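Side-chain contacts in beta-glucosidase (Chaetomella raphigera, PDB 6JXG), which probably hydrolyses terminal, non-reducing beta-D-glucosyl residues with release of beta-D-glucose, as a family 3 glycosidase in cellulose breakdown: residues G91-Q96 against A320-V325; G144-D147 against Q151-A154; A364-C369 against P391-P396. All coordinates share one frame; numbering follows the deposited sequence.

Interaction 1: residues G91-Q96 against A320-V325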
loop_
_atom_site.group_PDB
_atom_site.type_symbol
_atom_site.label_atom_id
_atom_site.label_comp_id
_atom_site.label_asym_id
_atom_site.label_seq_id
_atom_site.Cartn_x
_atom_site.Cartn_y
_atom_site.Cartn_z
ATOM N N GLY A 91 -10.418 1.463 -4.618
ATOM C CA GLY A 91 -10.531 0.046 -4.931
ATOM C C GLY A 91 -11.702 -0.281 -5.850
ATOM O O GLY A 91 -11.578 -1.072 -6.852
ATOM N N LEU A 92 -12.813 0.341 -5.551
ATOM C CA LEU A 92 -14.004 0.217 -6.424
ATOM C C LEU A 92 -13.678 0.680 -7.844
ATOM O O LEU A 92 -14.004 0.008 -8.860
ATOM C CB LEU A 92 -15.212 1.005 -5.853
ATOM C CG LEU A 92 -16.534 0.883 -6.599
ATOM C CD1 LEU A 92 -17.129 -0.527 -6.424
ATOM C CD2 LEU A 92 -17.549 1.959 -6.151
ATOM N N ALA A 93 -13.037 1.842 -7.943
ATOM C CA ALA A 93 -12.745 2.406 -9.254
ATOM C C ALA A 93 -11.763 1.515 -10.033
ATOM O O ALA A 93 -11.975 1.256 -11.210
ATOM C CB ALA A 93 -12.189 3.793 -9.080
ATOM N N LEU A 94 -10.749 0.979 -9.352
ATOM C CA LEU A 94 -9.800 0.058 -10.006
ATOM C C LEU A 94 -10.504 -1.181 -10.485
ATOM O O LEU A 94 -10.309 -1.664 -11.616
ATOM C CB LEU A 94 -8.777 -0.457 -8.997
ATOM C CG LEU A 94 -7.376 -0.808 -9.384
ATOM C CD1 LEU A 94 -6.737 -1.753 -8.377
ATOM C CD2 LEU A 94 -6.906 -0.943 -10.845
ATOM N N GLY A 95 -11.282 -1.749 -9.581
ATOM C CA GLY A 95 -11.999 -2.963 -9.939
ATOM C C GLY A 95 -13.009 -2.770 -11.061
ATOM O O GLY A 95 -13.180 -3.690 -11.912
ATOM N N GLN A 96 -13.679 -1.627 -11.077
ATOM C CA GLN A 96 -14.519 -1.274 -12.258
ATOM C C GLN A 96 -13.804 -1.303 -13.591
ATOM O O GLN A 96 -14.301 -1.911 -14.611
ATOM C CB GLN A 96 -15.219 0.065 -12.056
ATOM C CG GLN A 96 -16.323 -0.052 -11.018
ATOM C CD GLN A 96 -16.878 1.262 -10.625
ATOM O OE1 GLN A 96 -16.260 2.326 -10.833
ATOM N NE2 GLN A 96 -18.068 1.213 -10.024
ATOM N N ALA A 320 -13.952 6.243 -17.231
ATOM C CA ALA A 320 -15.170 6.670 -16.594
ATOM C C ALA A 320 -14.891 8.007 -15.839
ATOM O O ALA A 320 -14.227 8.874 -16.399
ATOM C CB ALA A 320 -15.707 5.545 -15.708
ATOM N N ASP A 321 -15.402 8.163 -14.616
ATOM C CA ASP A 321 -15.229 9.361 -13.805
ATOM C C ASP A 321 -14.168 9.114 -12.719
ATOM O O ASP A 321 -14.148 9.777 -11.674
ATOM C CB ASP A 321 -16.592 9.764 -13.162
ATOM C CG ASP A 321 -17.177 8.676 -12.304
ATOM O OD1 ASP A 321 -18.054 9.004 -11.508
ATOM O OD2 ASP A 321 -16.771 7.512 -12.361
ATOM N N HIS A 322 -13.274 8.150 -12.969
ATOM C CA HIS A 322 -12.319 7.729 -11.908
ATOM C C HIS A 322 -11.252 8.731 -11.581
ATOM O O HIS A 322 -10.554 8.580 -10.570
ATOM C CB HIS A 322 -11.698 6.381 -12.290
ATOM C CG HIS A 322 -12.713 5.292 -12.442
ATOM N ND1 HIS A 322 -12.592 4.282 -13.390
ATOM C CD2 HIS A 322 -13.898 5.081 -11.815
ATOM C CE1 HIS A 322 -13.631 3.478 -13.294
ATOM N NE2 HIS A 322 -14.443 3.945 -12.365
ATOM N N LYS A 323 -11.107 9.785 -12.400
ATOM C CA LYS A 323 -10.161 10.829 -12.035
ATOM C C LYS A 323 -10.575 11.548 -10.763
ATOM O O LYS A 323 -9.778 12.255 -10.135
ATOM C CB LYS A 323 -9.945 11.820 -13.186
ATOM C CG LYS A 323 -11.086 12.773 -13.424
ATOM C CD LYS A 323 -10.755 13.725 -14.553
ATOM C CE LYS A 323 -11.836 14.789 -14.502
ATOM N NZ LYS A 323 -11.656 15.850 -15.487
ATOM N N GLN A 324 -11.826 11.408 -10.375
ATOM C CA GLN A 324 -12.345 12.214 -9.216
ATOM C C GLN A 324 -11.702 11.691 -7.928
ATOM O O GLN A 324 -11.064 12.437 -7.126
ATOM C CB GLN A 324 -13.900 12.162 -9.241
ATOM C CG GLN A 324 -14.301 12.817 -10.590
ATOM C CD GLN A 324 -15.796 12.947 -10.856
ATOM O OE1 GLN A 324 -16.625 12.583 -10.043
ATOM N NE2 GLN A 324 -16.119 13.530 -12.017
ATOM N N VAL A 325 -11.783 10.379 -7.754
ATOM C CA VAL A 325 -11.136 9.784 -6.570
ATOM C C VAL A 325 -9.626 9.889 -6.693
ATOM O O VAL A 325 -8.981 10.094 -5.701
ATOM C CB VAL A 325 -11.600 8.326 -6.296
ATOM C CG1 VAL A 325 -11.087 7.366 -7.334
ATOM C CG2 VAL A 325 -11.106 7.898 -4.913
#
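His322 meets helix 84-100 with both an edge and a face of its imidazole. At the edge, NE2 donates to Gln96 OE1 at 2.9 Å, with an N-H...O angle of 146°. The acceptor lies 22° out of the ring plane, whereas the donor sits in the plane of the Gln96 carbonyl; amide and ring are turned only 30° from each other. Gln96 gets there with CG anti to its carbonyl carbon and an extended chain beyond, which brings OE1 to NE2. One turn earlier on the helix, Ala93 covers a face. Its CB stands 3.9 Å from the ring centroid in a CH-pi contact, closest to His322 CD2 at 3.5 Å. On the same face Ala93 O approaches CE1 to 3.5 Å, above the plane and displaced toward the rim. The opposite face is backed from within 320-325 by Ala320 CB, so the ring is sandwiched. A turn further on, Val325 CG1 extends the apolar side by touching Ala93 CB at 4.1 Å.

In the second shell, Glu97 OE2 is hydrogen-bonded to ND1, and Phe72 and Thr70 from a neighbouring loop pack on Ala93 and His322. The contact thereby joins the start of helix 323-332 to a helix of the TIM-barrel-like N-terminal domain. Replacing His322 with a leucine would probably leave Gln96 OE1 without its NE2 donor and the Glu97 carboxylate without its imidazole partner at ND1. With NE2 donating and a carboxylate at ND1, the imidazole is probably biased toward its doubly protonated, positively charged form, held at both nitrogens and covered on both faces.

Interaction 2: residues G144-D147 against Q151-A154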
loop_
_atom_site.group_PDB
_atom_site.type_symbol
_atom_site.label_atom_id
_atom_site.label_comp_id
_atom_site.label_asym_id
_atom_site.label_seq_id
_atom_site.Cartn_x
_atom_site.Cartn_y
_atom_site.Cartn_z
ATOM N N GLY A 144 -13.677 -2.845 -2.025
ATOM C CA GLY A 144 -13.952 -2.047 -3.191
ATOM C C GLY A 144 -13.781 -2.811 -4.481
ATOM O O GLY A 144 -14.645 -2.807 -5.373
ATOM N N MET A 145 -12.607 -3.374 -4.655
ATOM C CA MET A 145 -12.278 -4.090 -5.870
ATOM C C MET A 145 -13.278 -5.212 -6.165
ATOM O O MET A 145 -13.813 -5.331 -7.296
ATOM C CB MET A 145 -10.891 -4.695 -5.731
ATOM C CG MET A 145 -9.757 -3.693 -5.838
ATOM S SD MET A 145 -8.113 -4.375 -5.460
ATOM C CE MET A 145 -7.736 -5.327 -6.933
ATOM N N GLN A 146 -13.515 -6.017 -5.150
ATOM C CA GLN A 146 -14.384 -7.180 -5.299
ATOM C C GLN A 146 -15.880 -6.792 -5.366
ATOM O O GLN A 146 -16.654 -7.453 -6.075
ATOM C CB GLN A 146 -14.077 -8.230 -4.246
ATOM C CG GLN A 146 -12.612 -8.670 -4.347
ATOM C CD GLN A 146 -12.240 -9.937 -3.661
ATOM O OE1 GLN A 146 -11.151 -10.490 -3.920
ATOM N NE2 GLN A 146 -13.049 -10.388 -2.736
ATOM N N ASP A 147 -16.256 -5.691 -4.741
ATOM C CA ASP A 147 -17.606 -5.168 -4.966
ATOM C C ASP A 147 -17.799 -4.811 -6.466
ATOM O O ASP A 147 -18.898 -4.967 -6.946
ATOM C CB ASP A 147 -17.897 -3.918 -4.096
ATOM C CG ASP A 147 -18.192 -4.226 -2.655
ATOM O OD1 ASP A 147 -18.349 -5.404 -2.263
ATOM O OD2 ASP A 147 -18.302 -3.222 -1.887
ATOM N N GLN A 151 -11.575 -10.214 -8.927
ATOM C CA GLN A 151 -10.902 -10.914 -7.812
ATOM C C GLN A 151 -9.641 -10.103 -7.431
ATOM O O GLN A 151 -8.833 -9.753 -8.297
ATOM C CB GLN A 151 -10.454 -12.306 -8.251
ATOM C CG GLN A 151 -11.608 -13.214 -8.663
ATOM C CD GLN A 151 -11.184 -14.593 -9.168
ATOM O OE1 GLN A 151 -11.532 -15.025 -10.327
ATOM N NE2 GLN A 151 -10.442 -15.300 -8.354
ATOM N N ALA A 152 -9.491 -9.748 -6.182
ATOM C CA ALA A 152 -8.280 -9.113 -5.728
ATOM C C ALA A 152 -7.271 -10.195 -5.330
ATOM O O ALA A 152 -7.596 -11.386 -5.203
ATOM C CB ALA A 152 -8.585 -8.203 -4.509
ATOM N N CYS A 153 -6.018 -9.774 -5.205
ATOM C CA CYS A 153 -4.897 -10.634 -4.949
ATOM C C CYS A 153 -3.982 -9.885 -3.960
ATOM O O CYS A 153 -3.144 -9.043 -4.347
ATOM C CB CYS A 153 -4.109 -10.930 -6.231
ATOM S SG CYS A 153 -2.726 -12.134 -5.914
ATOM N N ALA A 154 -4.074 -10.255 -2.706
ATOM C CA ALA A 154 -3.164 -9.753 -1.716
ATOM C C ALA A 154 -1.749 -10.328 -1.897
ATOM O O ALA A 154 -1.531 -11.566 -1.832
ATOM C CB ALA A 154 -3.674 -10.065 -0.311
#
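A beta-alpha-beta unit of the TIM-barrel-like N-terminal domain supplies this contact: helix 131-147 ends, the chain turns, and strand 151-157 enters the sheet parallel to strand 105-106. The helix end reaches back to the strand through Gln146, whose OE1 accepts from Ala152 N at 2.9 Å. The bond is nearly straight, 160° at the hydrogen, and the donor lies in the carbonyl plane on a lone pair, with a C=O...N angle of 123°. An extended chain beyond CG lets the amide span the gap, and brings OE1 to 3.5 Å from Ala152 CB as well.

On the other flank of that methyl lies Met145. Its SD lies 4.0 Å from Ala152 CB, and the bend at chi3 (75°) brings CE to 3.9 Å from the same methyl, while its side chain also touches Gln106 of the adjoining strand.

The Gln146 amide has further partners: OE1 takes a second bond from Ala195 N, and NE2 is hydrogen-bonded to Asn193 O. Two backbone N-H groups thus grip one oxygen while the nitrogen is held too, which fixes the amide's rotation and ties the helix end to the entrances of two adjacent strands, 151-157 and 196-199.

Interaction 3: residues A364-C369 against P391-P396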
loop_
_atom_site.group_PDB
_atom_site.type_symbol
_atom_site.label_atom_id
_atom_site.label_comp_id
_atom_site.label_asym_id
_atom_site.label_seq_id
_atom_site.Cartn_x
_atom_site.Cartn_y
_atom_site.Cartn_z
ATOM N N ALA A 364 10.521 14.159 -22.440
ATOM C CA ALA A 364 10.547 13.062 -23.429
ATOM C C ALA A 364 9.194 12.335 -23.521
ATOM O O ALA A 364 9.009 11.496 -24.363
ATOM C CB ALA A 364 11.648 12.078 -23.053
ATOM N N GLY A 365 8.278 12.594 -22.596
ATOM C CA GLY A 365 6.993 11.911 -22.556
ATOM C C GLY A 365 6.734 11.213 -21.203
ATOM O O GLY A 365 7.667 10.611 -20.618
ATOM N N ILE A 366 5.489 11.325 -20.712
ATOM C CA ILE A 366 5.183 10.907 -19.343
ATOM C C ILE A 366 5.280 9.381 -19.230
ATOM O O ILE A 366 5.518 8.882 -18.132
ATOM C CB ILE A 366 3.815 11.439 -18.807
ATOM C CG1 ILE A 366 2.679 10.958 -19.724
ATOM C CG2 ILE A 366 3.866 12.968 -18.674
ATOM C CD1 ILE A 366 1.305 11.493 -19.453
ATOM N N ASN A 367 5.090 8.675 -20.374
ATOM C CA ASN A 367 5.231 7.210 -20.429
ATOM C C ASN A 367 6.456 6.738 -21.210
ATOM O O ASN A 367 6.487 5.587 -21.621
ATOM C CB ASN A 367 3.974 6.591 -21.034
ATOM C CG ASN A 367 2.747 6.868 -20.216
ATOM O OD1 ASN A 367 2.759 6.756 -18.981
ATOM N ND2 ASN A 367 1.643 7.245 -20.904
ATOM N N SER A 368 7.464 7.620 -21.342
ATOM C CA SER A 368 8.622 7.314 -22.109
ATOM C C SER A 368 9.618 6.420 -21.461
ATOM O O SER A 368 10.499 5.960 -22.141
ATOM C CB SER A 368 9.346 8.608 -22.569
ATOM O OG SER A 368 9.878 9.375 -21.488
ATOM N N CYS A 369 9.530 6.126 -20.163
ATOM C CA CYS A 369 10.501 5.188 -19.556
ATOM C C CYS A 369 9.749 3.942 -19.279
ATOM O O CYS A 369 8.725 3.993 -18.607
ATOM C CB CYS A 369 11.115 5.755 -18.222
ATOM S SG CYS A 369 11.848 7.438 -18.375
ATOM N N PRO A 391 -2.793 8.275 -18.576
ATOM C CA PRO A 391 -3.558 8.854 -19.713
ATOM C C PRO A 391 -3.216 10.341 -19.915
ATOM O O PRO A 391 -3.424 10.873 -20.989
ATOM C CB PRO A 391 -5.031 8.712 -19.296
ATOM C CG PRO A 391 -4.989 8.595 -17.805
ATOM C CD PRO A 391 -3.632 8.068 -17.395
ATOM N N TYR A 392 -2.663 10.956 -18.892
ATOM C CA TYR A 392 -2.194 12.357 -18.869
ATOM C C TYR A 392 -1.545 12.458 -17.487
ATOM O O TYR A 392 -1.711 11.555 -16.661
ATOM C CB TYR A 392 -3.368 13.345 -19.006
ATOM C CG TYR A 392 -4.402 13.264 -17.936
ATOM C CD1 TYR A 392 -4.260 13.953 -16.729
ATOM C CD2 TYR A 392 -5.537 12.464 -18.084
ATOM C CE1 TYR A 392 -5.189 13.848 -15.717
ATOM C CE2 TYR A 392 -6.492 12.377 -17.075
ATOM C CZ TYR A 392 -6.289 13.053 -15.866
ATOM O OH TYR A 392 -7.253 12.957 -14.838
ATOM N N LEU A 393 -0.735 13.468 -17.251
ATOM C CA LEU A 393 -0.192 13.672 -15.883
ATOM C C LEU A 393 -0.222 15.168 -15.655
ATOM O O LEU A 393 0.474 15.913 -16.371
ATOM C CB LEU A 393 1.229 13.112 -15.754
ATOM C CG LEU A 393 1.959 13.472 -14.440
ATOM C CD1 LEU A 393 1.166 12.980 -13.248
ATOM C CD2 LEU A 393 3.370 12.909 -14.448
ATOM N N VAL A 394 -1.065 15.623 -14.735
ATOM C CA VAL A 394 -1.061 17.037 -14.357
ATOM C C VAL A 394 0.207 17.355 -13.493
ATOM O O VAL A 394 0.298 16.955 -12.341
ATOM C CB VAL A 394 -2.318 17.455 -13.590
ATOM C CG1 VAL A 394 -2.252 18.961 -13.317
ATOM C CG2 VAL A 394 -3.575 17.092 -14.333
ATOM N N ALA A 395 1.191 18.005 -14.099
ATOM C CA ALA A 395 2.364 18.416 -13.357
ATOM C C ALA A 395 2.082 19.650 -12.509
ATOM O O ALA A 395 1.179 20.397 -12.804
ATOM C CB ALA A 395 3.511 18.695 -14.295
ATOM N N PRO A 396 2.898 19.894 -11.479
ATOM C CA PRO A 396 2.622 21.096 -10.652
ATOM C C PRO A 396 2.465 22.390 -11.477
ATOM O O PRO A 396 1.544 23.168 -11.263
ATOM C CB PRO A 396 3.857 21.182 -9.772
ATOM C CG PRO A 396 4.226 19.752 -9.539
ATOM C CD PRO A 396 3.970 19.078 -10.916
#
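A type I beta turn from Gly365 to Ser368 presents Ile366, at its second position, to the irregular chain 391-396, the two backbones coming within 7.0 Å at the CA atoms of Ile366 and Leu393. Both segments belong to the long loop between strand 351-355 and helix 396-406 in the family 3 C-terminal domain. Gly365, just before the corner, has backbone angles at which a CB would collide with the carbonyl oxygen of Ala364.

Ile366 carries the contact with two branches. CG1 stands between the backbone N and carbonyl carbon (chi1 58°), and its extended end lays CD1 over the face of the Tyr392-Leu393 peptide, 3.6 Å from Tyr392 C. The other branch, CG2, meets Leu393 CB at 3.9 Å. The contact is therefore purely van der Waals, a methyl on a peptide plane and a methyl on a methylene. Polar ties come from elsewhere: Asn367 OD1 is hydrogen-bonded to Phe390 N, and Tyr392 OH to Glu510 OE2, and the disulfide Cys369-Cys374 closes a small loop after the turn. The turn itself is fastened twice at Gly365 O, by Ser368 N at 3.1 Å and by Ser368 OG at 2.7 Å, the hydroxyl lying 20° from the carbonyl plane.

Interactions 1 and 2 are neighbours in the N-terminal half of the fold, with centres 13 Å apart; helices 84-100 and 131-147 touch between them, Gly91 O lying 3.3 Å from Met145 CG. Interaction 2 is local in sequence and falls within the chain span that interaction 1 brings together over more than 220 residues. Interaction 3 follows both, in the C-terminal domain, its centre 20 Å from interaction 1 and 28 Å from interaction 2, with nearest atoms about 17 Å apart in the latter case. Lys323 CB touches Tyr392 OH at 3.4 Å. Segment 320-325, already packed on helix 84-100, thus also meets the loop holding 391-396, consistent with a bridge between the two domains.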